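PDB 3ON7: oxidoreductase, iron/ascorbate family from Shewanella oneidensis, which probably acts as an iron(II)-dependent oxygenase that decarboxylates 2-oxoglutarate, with ethylene formation and L-arginine oxidation as its suggested reactions. Local coordinates for residues I7-A12 and A117-E122; K16-S21 and G28-H33; E54-F59 and I86-H91; I214-Q219 and M271-E276; V258-S261 and T265-S268. All blocks are in the same frame, centred on the assembly; numbering follows the deposited sequence.

Interaction 1 (I7-A12 and A117-E122); sequences IDYRAA and ASELLE
Y9 and E119 reach each other from opposite directions and are joined by a single short hydrogen bond, the phenol donating from OH to E119 OE1 over 2.7 Å. The acceptor is reached on its syn lone pair, the side that faces the other oxygen, so Y9 OH also lies only 3.1 Å from E119 OE2. The carboxylate oxygen OE1 sits at the edge of the tyrosine ring and close to its plane, but the two flat groups are turned 80° against each other. Both residues are long, as they must be: the nearest CA atoms, those of Y9 and L120, are 10.6 Å apart, and the two side chains span the distance between them. Y9 has CG anti to the backbone N (chi1 175°), which sends the ring out toward the helix, while E119 answers with a fully extended chain. L120 of the same helix packs on F18. The contact joins the first turn after the edge strand 6-8 of the eight-stranded sheet to the long helix 103-126, whose A117 and L121 pack against strand 180-184 of that same sheet. Y9 is the second residue of a type I beta turn from D8 to A11. The turn is well secured: D8 OD1 takes R10 N over 2.8 Å in an Asx turn, and R10 grips the D8 carboxylate side-on, with NE bonded to OD1 and NH2 forming a salt bridge to OD2 at 2.8 Å. This salt bridge lies on the far side of the turn from E119, next to N32.

Interaction 2 (K16-S21 and G28-H33); sequences KRFVES and GVLSNH
S21 OG has two partners at the junction with G28: a water molecule donates to it over 2.8 Å, and it is hydrogen-bonded to the carbonyl O of F27. The same water accepts from V29 N at 2.9 Å, so one solvent molecule ties S21 to the strand backbone at V29. A small hydroxyl suits this place, because S21 OG also passes 3.8 Å from G28 CA. The larger part of the contact is apolar and belongs to F18. With CG anti to its own nitrogen (chi1 175°), F18 swings its ring against the strand, where CE1 comes to 3.7 Å from G28 CA and CD1 to 3.8 Å from L30 CD2. Glycine suits this place beside the ring, since a CB at this position would point at the helix and collide with F18 CE1. L30 crosses the phenylalanine at about a right angle, its branched end lying against the ring, and both residues also touch L120 of helix 103-126. Were F18 replaced by an alanine, a gap would probably open beside G28 and the end of L30 would lose its aromatic partner. The short axes of the helix and strand approach to 7.9 Å and run at 149°, close to antiparallel, as expected when a chain leaves a helix and turns straight back along a strand. Strands 6-8 and 27-31 are parallel neighbours in the sheet, and helix 14-25 connects them, so the packing described here is that of a beta-alpha-beta crossover.

Interaction 3 (E54-F59 and I86-H91); sequences EAKNEF and IKEYYH
K56 and E88 form the tight end of this contact, a buried salt bridge in which K56 NZ donates to E88 OE1 over 2.9 Å. The bond uses the syn lone pair of OE1, and a second, weak one runs from K56 NZ to E88 OE2 at 3.4 Å. Both charges have other partners, as buried ions need: K56 NZ is hydrogen-bonded to the carbonyl O of F51, and E88 OE2 to H156 ND1. CG of K56 stands in the crowded position between N and C (chi1 61°), and E88 does the same; from there both chains run out extended and meet at about a right angle. Between them they connect a 3-10 turn, residues 55-58, to strand 88-92 of the main sheet. That turn is closed by backbone bonds such as F59 N to K56 O, 2.9 Å. E88 and Y90 face it from one side of the strand, whereas Y89 points the other way and bonds through OH to E272 OE1 of the second subunit. Packing is slacker at F59. Here F59 CB approaches the edge of the Y90 ring, 4.0 Å from CE2, with F59 CD2 near the Y90 hydroxyl. R97 and P99 lie against the F59 side chain, and Y90 is placed mainly by other residues, its OH bonded to the carbonyl O of R97 and its ring set edge-to-face with W47. Toward solvent lie A55, E58 and E54, and N57 ND2 makes weak bonds to E54 O and E54 OE1.

Interaction 4 (I214-Q219 and M271-E276); sequences IGDMLQ and MERLRE
The backbones stay well apart, the nearest CA atoms being those of D216 and R273 at 10.8 Å, so the contact is made by these two side chains alone. R273 NH2 donates to D216 OD2 over 2.8 Å, with an N-H...O angle of 162°, in a salt bridge. The acceptor lies in the guanidinium plane, but the donor meets OD2 on its anti side and out of the carboxylate plane. Turns at chi2 (63°) and chi3 (62°) fold the R273 chain so that its NH2 edge is presented to D216. A water completes a small ring, donating to D216 OD2 and accepting from R273 NH1 at 3.0 Å. A leucine in place of R273 would probably leave D216 OD2 without its charged mate and take from this water one of its anchors. E276 OE1 adds a long ion pair to R273 NE, 3.7 Å. D176, with H174 and H231, resembles the family's iron-binding triad; D216 lies near these residues without touching them. D216 follows the N-cap G215, where the helix start would be expected to favour a negative charge. With S228 OG bonded to D216 OD1, both carboxylate oxygens are engaged, which fixes the turn of the carboxylate while a single-nitrogen, water-bridged salt bridge ties two helices by charge at the surface.

Interaction 5 (V258-S261 and T265-S268); sequences VVLS and TADS
This is a short-range, mainly backbone contact in which the loop after strand 245-252 folds back on the start of helix 266-277. V258 O accepts from A266 N over 3.0 Å, with a C=O...N angle of 168°, and also receives a CA-H...O contact from T265 CA at 3.2 Å. V259 and T265 form a single beta bridge, their CA atoms 4.1 Å apart. Side chains fill in around it. L260 CD1 rests 3.7 Å from A266 CA, where a leucine and a small alanine can both pack against M217 of helix 216-221. On the other flank V259 CG2 and T265 CG2 are 4.2 Å apart, and V259 continues onto V83 of the second subunit. T265 also serves the helix. OG1 sits between its own N and carbonyl carbon (chi1 58°), a placing that lets it accept from S268 N at 3.0 Å. In turn S268 OG accepts from T265 N over 2.9 Å. A threonine at the N-cap and a serine three residues on, each taking the other's amide, are the marks of a capping box, here closing the first turn of helix 266-277.

Interactions 1 and 2 lie 6 Å apart between centres and touch: the backbones of strands 6-8 and 27-31 are neighbours at one end of the large sheet, and interaction 2 comes within the chain span that interaction 1 encloses. Interaction 3 falls inside that span too, but on strand 88-92 toward the opposite end of the sheet, its centre 33 Å from both. Interactions 4 and 5 follow later in the chain, with centres 10 Å apart, and share helix 266-277; M217 packs between them on A266 and L260. Interactions 3, 4 and 5 all reach the second subunit, so strand 88-92, helix 266-277 and the loop before it all lie at the contact with that subunit.

Interaction 1 (I7-A12 and A117-E122)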
# COMPACT_ATOMS: atom_id res chain seq x y z
N ILE B 7 40.44 -3.65 -5.92
CA ILE B 7 41.28 -2.75 -5.13
C ILE B 7 41.47 -3.31 -3.73
O ILE B 7 40.50 -3.57 -3.04
CB ILE B 7 40.68 -1.35 -5.02
CG1 ILE B 7 40.58 -0.72 -6.42
CG2 ILE B 7 41.54 -0.49 -4.12
CD1 ILE B 7 39.60 0.42 -6.51
N ASP B 8 42.71 -3.51 -3.32
CA ASP B 8 43.03 -3.99 -1.97
C ASP B 8 42.79 -2.89 -0.94
O ASP B 8 43.42 -1.84 -0.98
CB ASP B 8 44.48 -4.45 -1.91
CG ASP B 8 44.80 -5.25 -0.68
OD1 ASP B 8 44.51 -4.79 0.44
OD2 ASP B 8 45.38 -6.34 -0.83
N TYR B 9 41.86 -3.14 -0.03
CA TYR B 9 41.45 -2.19 1.00
C TYR B 9 42.65 -1.72 1.78
O TYR B 9 42.69 -0.57 2.21
CB TYR B 9 40.47 -2.88 1.94
CG TYR B 9 40.03 -2.07 3.15
CD1 TYR B 9 38.98 -1.16 3.05
CD2 TYR B 9 40.64 -2.25 4.39
CE1 TYR B 9 38.56 -0.44 4.15
CE2 TYR B 9 40.23 -1.50 5.50
CZ TYR B 9 39.18 -0.61 5.37
OH TYR B 9 38.75 0.13 6.44
N ARG B 10 43.62 -2.60 1.96
CA ARG B 10 44.77 -2.30 2.81
C ARG B 10 45.73 -1.29 2.20
O ARG B 10 46.44 -0.62 2.94
CB ARG B 10 45.53 -3.58 3.18
CG ARG B 10 44.70 -4.59 3.98
CD ARG B 10 45.36 -5.95 4.02
NE ARG B 10 45.60 -6.48 2.68
CZ ARG B 10 46.18 -7.64 2.42
NH1 ARG B 10 46.60 -8.42 3.40
NH2 ARG B 10 46.35 -8.02 1.16
N ALA B 11 45.76 -1.18 0.86
CA ALA B 11 46.68 -0.25 0.20
C ALA B 11 46.42 1.21 0.61
O ALA B 11 45.29 1.60 0.90
CB ALA B 11 46.60 -0.41 -1.28
N ALA B 12 47.49 2.01 0.65
CA ALA B 12 47.41 3.42 1.09
C ALA B 12 46.56 4.27 0.15
O ALA B 12 45.81 5.16 0.60
CB ALA B 12 48.79 4.01 1.19
N ALA B 117 30.15 0.59 5.09
CA ALA B 117 29.49 1.43 4.08
C ALA B 117 29.57 2.91 4.45
O ALA B 117 29.67 3.78 3.60
CB ALA B 117 28.02 1.00 3.87
N SER B 118 29.57 3.16 5.75
CA SER B 118 29.69 4.49 6.29
C SER B 118 31.09 5.05 6.06
O SER B 118 31.24 6.21 5.67
CB SER B 118 29.33 4.47 7.77
OG SER B 118 28.95 5.74 8.22
N GLU B 119 32.12 4.23 6.27
CA GLU B 119 33.48 4.65 5.94
C GLU B 119 33.59 4.91 4.45
O GLU B 119 34.20 5.89 4.03
CB GLU B 119 34.52 3.62 6.36
CG GLU B 119 35.98 4.02 6.02
CD GLU B 119 37.00 2.90 6.25
OE1 GLU B 119 36.62 1.73 6.38
OE2 GLU B 119 38.21 3.19 6.29
N LEU B 120 33.01 4.04 3.64
CA LEU B 120 33.07 4.18 2.18
C LEU B 120 32.36 5.45 1.70
O LEU B 120 32.83 6.13 0.77
CB LEU B 120 32.46 2.95 1.50
CG LEU B 120 33.16 1.60 1.72
CD1 LEU B 120 32.43 0.51 0.92
CD2 LEU B 120 34.67 1.65 1.37
N LEU B 121 31.23 5.78 2.32
CA LEU B 121 30.56 7.04 1.98
C LEU B 121 31.43 8.25 2.39
O LEU B 121 31.45 9.24 1.67
CB LEU B 121 29.19 7.13 2.63
CG LEU B 121 28.16 6.19 2.04
CD1 LEU B 121 27.08 5.91 3.08
CD2 LEU B 121 27.54 6.74 0.73
N GLU B 122 32.14 8.17 3.52
CA GLU B 122 33.10 9.21 3.88
C GLU B 122 34.13 9.36 2.76
O GLU B 122 34.47 10.48 2.36
CB GLU B 122 33.85 8.89 5.18
CG GLU B 122 33.08 9.16 6.45
CD GLU B 122 33.83 8.69 7.71
OE1 GLU B 122 35.00 8.24 7.60
OE2 GLU B 122 33.24 8.77 8.80

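Interaction 2 (K16-S21 and G28-H33)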
# COMPACT_ATOMS: atom_id res chain seq x y z
N LYS B 16 41.24 6.56 -2.66
CA LYS B 16 41.26 7.42 -3.85
C LYS B 16 40.90 6.62 -5.09
O LYS B 16 40.06 7.06 -5.88
CB LYS B 16 42.62 8.11 -4.06
CG LYS B 16 42.69 9.04 -5.31
CD LYS B 16 44.06 9.73 -5.47
N ARG B 17 41.54 5.47 -5.26
CA ARG B 17 41.28 4.61 -6.44
C ARG B 17 39.86 4.02 -6.43
O ARG B 17 39.25 3.85 -7.49
CB ARG B 17 42.31 3.49 -6.54
CG ARG B 17 43.71 3.95 -7.00
CD ARG B 17 44.76 2.94 -6.61
NE ARG B 17 44.43 1.60 -7.09
CZ ARG B 17 44.73 0.47 -6.46
NH1 ARG B 17 45.38 0.47 -5.29
NH2 ARG B 17 44.37 -0.69 -6.99
N PHE B 18 39.34 3.73 -5.24
CA PHE B 18 37.99 3.19 -5.11
C PHE B 18 36.91 4.19 -5.56
O PHE B 18 35.99 3.84 -6.31
CB PHE B 18 37.76 2.76 -3.65
CG PHE B 18 36.36 2.29 -3.37
CD1 PHE B 18 35.98 1.00 -3.67
CD2 PHE B 18 35.44 3.14 -2.79
CE1 PHE B 18 34.69 0.57 -3.40
CE2 PHE B 18 34.16 2.72 -2.52
CZ PHE B 18 33.78 1.44 -2.83
N VAL B 19 37.02 5.44 -5.10
CA VAL B 19 36.05 6.49 -5.45
C VAL B 19 36.12 6.78 -6.95
O VAL B 19 35.11 6.99 -7.59
CB VAL B 19 36.24 7.76 -4.60
CG1 VAL B 19 35.25 8.88 -5.04
CG2 VAL B 19 36.04 7.43 -3.10
N GLU B 20 37.31 6.71 -7.52
CA GLU B 20 37.46 6.89 -8.96
C GLU B 20 36.84 5.74 -9.78
O GLU B 20 36.32 5.95 -10.87
CB GLU B 20 38.94 7.08 -9.30
CG GLU B 20 39.25 7.08 -10.78
CD GLU B 20 38.53 8.17 -11.55
OE1 GLU B 20 38.21 9.24 -10.94
OE2 GLU B 20 38.31 7.95 -12.77
N SER B 21 36.94 4.51 -9.28
CA SER B 21 36.28 3.39 -9.93
C SER B 21 34.75 3.58 -9.95
O SER B 21 34.08 3.23 -10.91
CB SER B 21 36.63 2.09 -9.22
OG SER B 21 35.91 1.01 -9.75
N GLY B 28 32.65 -0.47 -7.47
CA GLY B 28 33.97 -0.60 -6.88
C GLY B 28 34.10 -1.96 -6.25
O GLY B 28 33.15 -2.46 -5.68
N VAL B 29 35.26 -2.58 -6.38
CA VAL B 29 35.49 -3.92 -5.85
C VAL B 29 36.59 -3.83 -4.78
O VAL B 29 37.66 -3.32 -5.07
CB VAL B 29 35.92 -4.85 -6.99
CG1 VAL B 29 36.19 -6.25 -6.48
CG2 VAL B 29 34.87 -4.87 -8.09
N LEU B 30 36.32 -4.27 -3.56
CA LEU B 30 37.32 -4.23 -2.49
C LEU B 30 37.72 -5.63 -2.03
O LEU B 30 36.85 -6.44 -1.71
CB LEU B 30 36.79 -3.47 -1.28
CG LEU B 30 36.73 -1.95 -1.37
CD1 LEU B 30 36.08 -1.41 -0.09
CD2 LEU B 30 38.09 -1.35 -1.59
N SER B 31 39.03 -5.89 -1.98
CA SER B 31 39.55 -7.10 -1.32
C SER B 31 40.14 -6.78 0.06
O SER B 31 40.39 -5.61 0.38
CB SER B 31 40.59 -7.80 -2.18
OG SER B 31 41.87 -7.27 -1.94
N ASN B 32 40.33 -7.82 0.87
CA ASN B 32 40.93 -7.69 2.19
C ASN B 32 40.28 -6.60 3.03
O ASN B 32 40.97 -5.78 3.63
CB ASN B 32 42.42 -7.41 2.04
CG ASN B 32 43.14 -8.55 1.37
OD1 ASN B 32 43.30 -8.56 0.16
ND2 ASN B 32 43.54 -9.53 2.16
N HIS B 33 38.95 -6.58 3.04
CA HIS B 33 38.17 -5.61 3.82
C HIS B 33 38.10 -6.04 5.29
O HIS B 33 38.49 -7.17 5.62
CB HIS B 33 36.75 -5.46 3.23
CG HIS B 33 36.03 -6.76 3.07
ND1 HIS B 33 35.32 -7.35 4.10
CD2 HIS B 33 35.94 -7.60 2.02
CE1 HIS B 33 34.83 -8.50 3.68
NE2 HIS B 33 35.18 -8.68 2.42
O HOH W 1 36.99 -1.08 -8.15

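Interaction 3 (E54-F59 and I86-H91)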
# COMPACT_ATOMS: atom_id res chain seq x y z
N GLU B 54 11.80 -27.12 6.17
CA GLU B 54 10.44 -26.60 5.97
C GLU B 54 10.02 -25.72 7.17
O GLU B 54 8.97 -25.06 7.15
CB GLU B 54 9.43 -27.72 5.61
CG GLU B 54 9.67 -28.41 4.19
CD GLU B 54 9.93 -27.42 2.99
OE1 GLU B 54 8.98 -26.74 2.53
OE2 GLU B 54 11.10 -27.36 2.50
N ALA B 55 10.85 -25.70 8.21
CA ALA B 55 10.62 -24.80 9.36
C ALA B 55 10.64 -23.33 8.97
O ALA B 55 10.15 -22.50 9.71
CB ALA B 55 11.65 -25.06 10.46
N LYS B 56 11.27 -23.01 7.83
CA LYS B 56 11.31 -21.64 7.33
C LYS B 56 9.93 -21.04 7.13
O LYS B 56 9.75 -19.81 7.27
CB LYS B 56 12.06 -21.57 6.00
CG LYS B 56 11.43 -22.37 4.87
CD LYS B 56 12.42 -22.58 3.73
CE LYS B 56 11.77 -23.38 2.61
NZ LYS B 56 12.68 -23.61 1.51
N ASN B 57 8.96 -21.90 6.79
CA ASN B 57 7.61 -21.46 6.49
C ASN B 57 6.91 -20.81 7.68
O ASN B 57 5.92 -20.11 7.49
CB ASN B 57 6.77 -22.61 5.93
CG ASN B 57 7.29 -23.11 4.58
OD1 ASN B 57 7.38 -22.36 3.60
ND2 ASN B 57 7.65 -24.39 4.53
N GLU B 58 7.42 -21.04 8.89
CA GLU B 58 6.95 -20.33 10.08
C GLU B 58 7.24 -18.83 10.04
O GLU B 58 6.67 -18.07 10.82
CB GLU B 58 7.59 -20.89 11.36
CG GLU B 58 7.12 -22.28 11.80
CD GLU B 58 8.07 -22.94 12.82
OE1 GLU B 58 8.73 -22.21 13.61
OE2 GLU B 58 8.14 -24.19 12.83
N PHE B 59 8.16 -18.40 9.18
CA PHE B 59 8.54 -16.99 9.12
C PHE B 59 8.01 -16.28 7.87
O PHE B 59 8.58 -15.28 7.46
CB PHE B 59 10.05 -16.88 9.24
CG PHE B 59 10.57 -17.44 10.53
CD1 PHE B 59 10.85 -18.81 10.64
CD2 PHE B 59 10.73 -16.65 11.64
CE1 PHE B 59 11.30 -19.35 11.83
CE2 PHE B 59 11.19 -17.19 12.85
CZ PHE B 59 11.46 -18.54 12.93
N ILE B 86 12.69 -18.66 -9.51
CA ILE B 86 13.88 -19.50 -9.33
C ILE B 86 14.66 -19.13 -8.06
O ILE B 86 15.79 -19.56 -7.88
CB ILE B 86 14.83 -19.42 -10.56
CG1 ILE B 86 15.35 -17.98 -10.77
CG2 ILE B 86 14.13 -19.94 -11.80
CD1 ILE B 86 16.50 -17.87 -11.77
N LYS B 87 14.04 -18.33 -7.19
CA LYS B 87 14.66 -17.91 -5.95
C LYS B 87 13.63 -17.72 -4.85
O LYS B 87 12.46 -17.44 -5.12
CB LYS B 87 15.45 -16.60 -6.16
CG LYS B 87 14.59 -15.35 -6.40
CD LYS B 87 15.45 -14.10 -6.55
CE LYS B 87 14.68 -12.87 -7.05
NZ LYS B 87 13.97 -13.08 -8.36
N GLU B 88 14.09 -17.87 -3.61
CA GLU B 88 13.32 -17.56 -2.40
C GLU B 88 14.25 -16.65 -1.59
O GLU B 88 15.45 -16.59 -1.85
CB GLU B 88 12.94 -18.84 -1.63
CG GLU B 88 14.13 -19.56 -0.99
CD GLU B 88 13.83 -20.95 -0.44
OE1 GLU B 88 12.65 -21.28 -0.15
OE2 GLU B 88 14.82 -21.71 -0.27
N TYR B 89 13.71 -15.87 -0.67
CA TYR B 89 14.57 -14.93 0.03
C TYR B 89 13.97 -14.53 1.33
O TYR B 89 12.82 -14.83 1.61
CB TYR B 89 14.88 -13.69 -0.85
CG TYR B 89 13.67 -13.02 -1.48
CD1 TYR B 89 13.20 -13.42 -2.72
CD2 TYR B 89 13.03 -11.97 -0.85
CE1 TYR B 89 12.08 -12.80 -3.31
CE2 TYR B 89 11.94 -11.33 -1.44
CZ TYR B 89 11.47 -11.75 -2.66
OH TYR B 89 10.39 -11.11 -3.22
N TYR B 90 14.80 -13.87 2.13
CA TYR B 90 14.42 -13.37 3.43
C TYR B 90 14.85 -11.90 3.53
O TYR B 90 16.00 -11.55 3.24
CB TYR B 90 15.12 -14.18 4.52
CG TYR B 90 14.49 -14.06 5.86
CD1 TYR B 90 14.54 -12.86 6.58
CD2 TYR B 90 13.82 -15.13 6.43
CE1 TYR B 90 13.93 -12.74 7.81
CE2 TYR B 90 13.20 -15.00 7.65
CZ TYR B 90 13.27 -13.83 8.35
OH TYR B 90 12.66 -13.72 9.58
N HIS B 91 13.92 -11.06 3.99
CA HIS B 91 14.20 -9.63 4.19
C HIS B 91 14.45 -9.37 5.66
O HIS B 91 13.55 -9.51 6.52
CB HIS B 91 13.02 -8.80 3.72
CG HIS B 91 13.02 -8.53 2.25
ND1 HIS B 91 12.22 -7.56 1.68
CD2 HIS B 91 13.75 -9.06 1.24
CE1 HIS B 91 12.48 -7.50 0.38
NE2 HIS B 91 13.38 -8.41 0.09

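Interaction 4 (I214-Q219 and M271-E276)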
# COMPACT_ATOMS: atom_id res chain seq x y z
N ILE B 214 26.94 2.41 -6.70
CA ILE B 214 26.12 3.61 -6.61
C ILE B 214 24.69 3.24 -6.99
O ILE B 214 24.49 2.46 -7.92
CB ILE B 214 26.59 4.64 -7.67
CG1 ILE B 214 28.04 5.05 -7.44
CG2 ILE B 214 25.64 5.90 -7.72
CD1 ILE B 214 28.33 5.72 -6.08
N GLY B 215 23.72 3.82 -6.27
CA GLY B 215 22.29 3.66 -6.59
C GLY B 215 21.67 4.99 -7.04
O GLY B 215 22.29 6.06 -6.88
N ASP B 216 20.46 4.93 -7.61
CA ASP B 216 19.83 6.11 -8.22
C ASP B 216 19.79 7.34 -7.33
O ASP B 216 19.96 8.47 -7.80
CB ASP B 216 18.40 5.81 -8.67
CG ASP B 216 18.35 4.93 -9.88
OD1 ASP B 216 19.44 4.73 -10.47
OD2 ASP B 216 17.26 4.43 -10.23
N MSE B 217 19.55 7.14 -6.05
CA MSE B 217 19.49 8.27 -5.14
C MSE B 217 20.83 9.02 -4.93
O MSE B 217 20.82 10.22 -4.72
CB MSE B 217 18.84 7.87 -3.83
CG MSE B 217 17.32 7.77 -3.93
SE MSE B 217 16.62 7.02 -2.31
CE MSE B 217 14.81 6.69 -2.89
N LEU B 218 21.96 8.33 -5.04
CA LEU B 218 23.28 9.00 -4.99
C LEU B 218 23.64 9.63 -6.33
O LEU B 218 24.32 10.68 -6.37
CB LEU B 218 24.41 8.04 -4.52
CG LEU B 218 25.79 8.65 -4.25
CD1 LEU B 218 25.70 9.87 -3.34
CD2 LEU B 218 26.75 7.60 -3.63
N GLN B 219 23.18 9.02 -7.43
CA GLN B 219 23.28 9.67 -8.73
C GLN B 219 22.57 11.01 -8.70
O GLN B 219 23.13 12.03 -9.13
CB GLN B 219 22.74 8.80 -9.85
CG GLN B 219 22.94 9.42 -11.23
CD GLN B 219 22.46 8.54 -12.39
OE1 GLN B 219 22.92 7.42 -12.57
NE2 GLN B 219 21.58 9.09 -13.21
N MSE B 271 8.16 7.96 -4.42
CA MSE B 271 6.77 8.14 -4.80
C MSE B 271 6.72 8.33 -6.32
O MSE B 271 5.89 7.74 -7.00
CB MSE B 271 6.11 9.33 -4.08
CG MSE B 271 5.77 9.15 -2.61
SE MSE B 271 4.86 7.49 -2.10
CE MSE B 271 6.37 6.48 -1.62
N GLU B 272 7.63 9.14 -6.86
CA GLU B 272 7.65 9.37 -8.30
C GLU B 272 7.90 8.08 -9.08
O GLU B 272 7.31 7.87 -10.16
CB GLU B 272 8.69 10.42 -8.66
CG GLU B 272 8.60 10.89 -10.10
CD GLU B 272 7.23 11.49 -10.46
OE1 GLU B 272 6.56 12.08 -9.57
OE2 GLU B 272 6.84 11.36 -11.65
N ARG B 273 8.75 7.21 -8.54
CA ARG B 273 9.05 5.93 -9.21
C ARG B 273 7.80 5.07 -9.26
O ARG B 273 7.48 4.52 -10.30
CB ARG B 273 10.18 5.17 -8.51
CG ARG B 273 10.53 3.83 -9.16
CD ARG B 273 11.03 4.00 -10.58
NE ARG B 273 12.25 4.78 -10.63
CZ ARG B 273 13.46 4.28 -10.37
NH1 ARG B 273 13.59 3.00 -10.03
NH2 ARG B 273 14.53 5.05 -10.45
N LEU B 274 7.10 5.00 -8.14
CA LEU B 274 5.82 4.30 -8.05
C LEU B 274 4.78 4.82 -9.03
O LEU B 274 4.09 4.02 -9.72
CB LEU B 274 5.27 4.36 -6.62
CG LEU B 274 6.13 3.62 -5.57
CD1 LEU B 274 5.43 3.62 -4.24
CD2 LEU B 274 6.42 2.19 -6.03
N ARG B 275 4.67 6.14 -9.14
CA ARG B 275 3.75 6.73 -10.11
C ARG B 275 4.17 6.37 -11.54
O ARG B 275 3.34 5.92 -12.33
CB ARG B 275 3.62 8.24 -9.95
CG ARG B 275 3.29 8.71 -8.53
CD ARG B 275 1.95 8.33 -8.08
NE ARG B 275 1.79 6.93 -7.72
CZ ARG B 275 2.10 6.40 -6.55
NH1 ARG B 275 2.61 7.12 -5.58
NH2 ARG B 275 1.86 5.12 -6.34
N GLU B 276 5.45 6.53 -11.87
CA GLU B 276 5.96 6.09 -13.19
C GLU B 276 5.70 4.61 -13.46
O GLU B 276 5.49 4.20 -14.60
CB GLU B 276 7.48 6.30 -13.31
CG GLU B 276 7.98 7.73 -13.35
CD GLU B 276 9.51 7.84 -13.20
OE1 GLU B 276 10.17 6.85 -12.83
OE2 GLU B 276 10.04 8.94 -13.45
O HOH W 2 16.30 1.83 -9.91

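Interaction 5 (V258-S261 and T265-S268)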
# COMPACT_ATOMS: atom_id res chain seq x y z
N VAL B 258 15.47 12.94 3.67
CA VAL B 258 16.72 13.53 3.19
C VAL B 258 16.47 14.21 1.86
O VAL B 258 15.89 13.60 0.97
CB VAL B 258 17.82 12.49 2.97
CG1 VAL B 258 18.99 13.10 2.17
CG2 VAL B 258 18.31 11.97 4.29
N VAL B 259 16.88 15.47 1.75
CA VAL B 259 16.79 16.18 0.49
C VAL B 259 17.92 15.69 -0.39
O VAL B 259 19.06 15.66 0.05
CB VAL B 259 16.92 17.71 0.68
CG1 VAL B 259 16.96 18.42 -0.66
CG2 VAL B 259 15.77 18.23 1.55
N LEU B 260 17.60 15.27 -1.61
CA LEU B 260 18.61 14.75 -2.54
C LEU B 260 19.11 15.82 -3.49
O LEU B 260 20.25 15.80 -3.91
CB LEU B 260 18.03 13.61 -3.36
CG LEU B 260 17.69 12.32 -2.60
CD1 LEU B 260 16.82 11.41 -3.48
CD2 LEU B 260 18.96 11.60 -2.13
N SER B 261 18.22 16.75 -3.83
CA SER B 261 18.46 17.76 -4.83
C SER B 261 17.35 18.81 -4.70
O SER B 261 16.50 18.72 -3.80
CB SER B 261 18.41 17.17 -6.24
OG SER B 261 17.06 16.86 -6.62
N THR B 265 13.22 14.84 -2.44
CA THR B 265 13.66 14.11 -1.26
C THR B 265 13.68 12.62 -1.61
O THR B 265 13.20 12.21 -2.67
CB THR B 265 12.69 14.31 -0.10
OG1 THR B 265 11.40 13.86 -0.52
CG2 THR B 265 12.61 15.78 0.31
N ALA B 266 14.22 11.79 -0.72
CA ALA B 266 14.27 10.35 -1.00
C ALA B 266 12.84 9.81 -1.10
O ALA B 266 12.51 9.00 -1.98
CB ALA B 266 15.06 9.61 0.06
N ASP B 267 11.99 10.28 -0.20
CA ASP B 267 10.58 9.93 -0.18
C ASP B 267 9.86 10.35 -1.48
O ASP B 267 9.16 9.55 -2.07
CB ASP B 267 9.92 10.58 1.03
CG ASP B 267 8.54 10.00 1.34
OD1 ASP B 267 8.41 8.80 1.62
OD2 ASP B 267 7.57 10.79 1.33
N SER B 268 10.03 11.59 -1.93
CA SER B 268 9.34 12.03 -3.14
C SER B 268 9.93 11.38 -4.37
O SER B 268 9.25 11.24 -5.38
CB SER B 268 9.36 13.57 -3.28
OG SER B 268 10.65 14.06 -3.64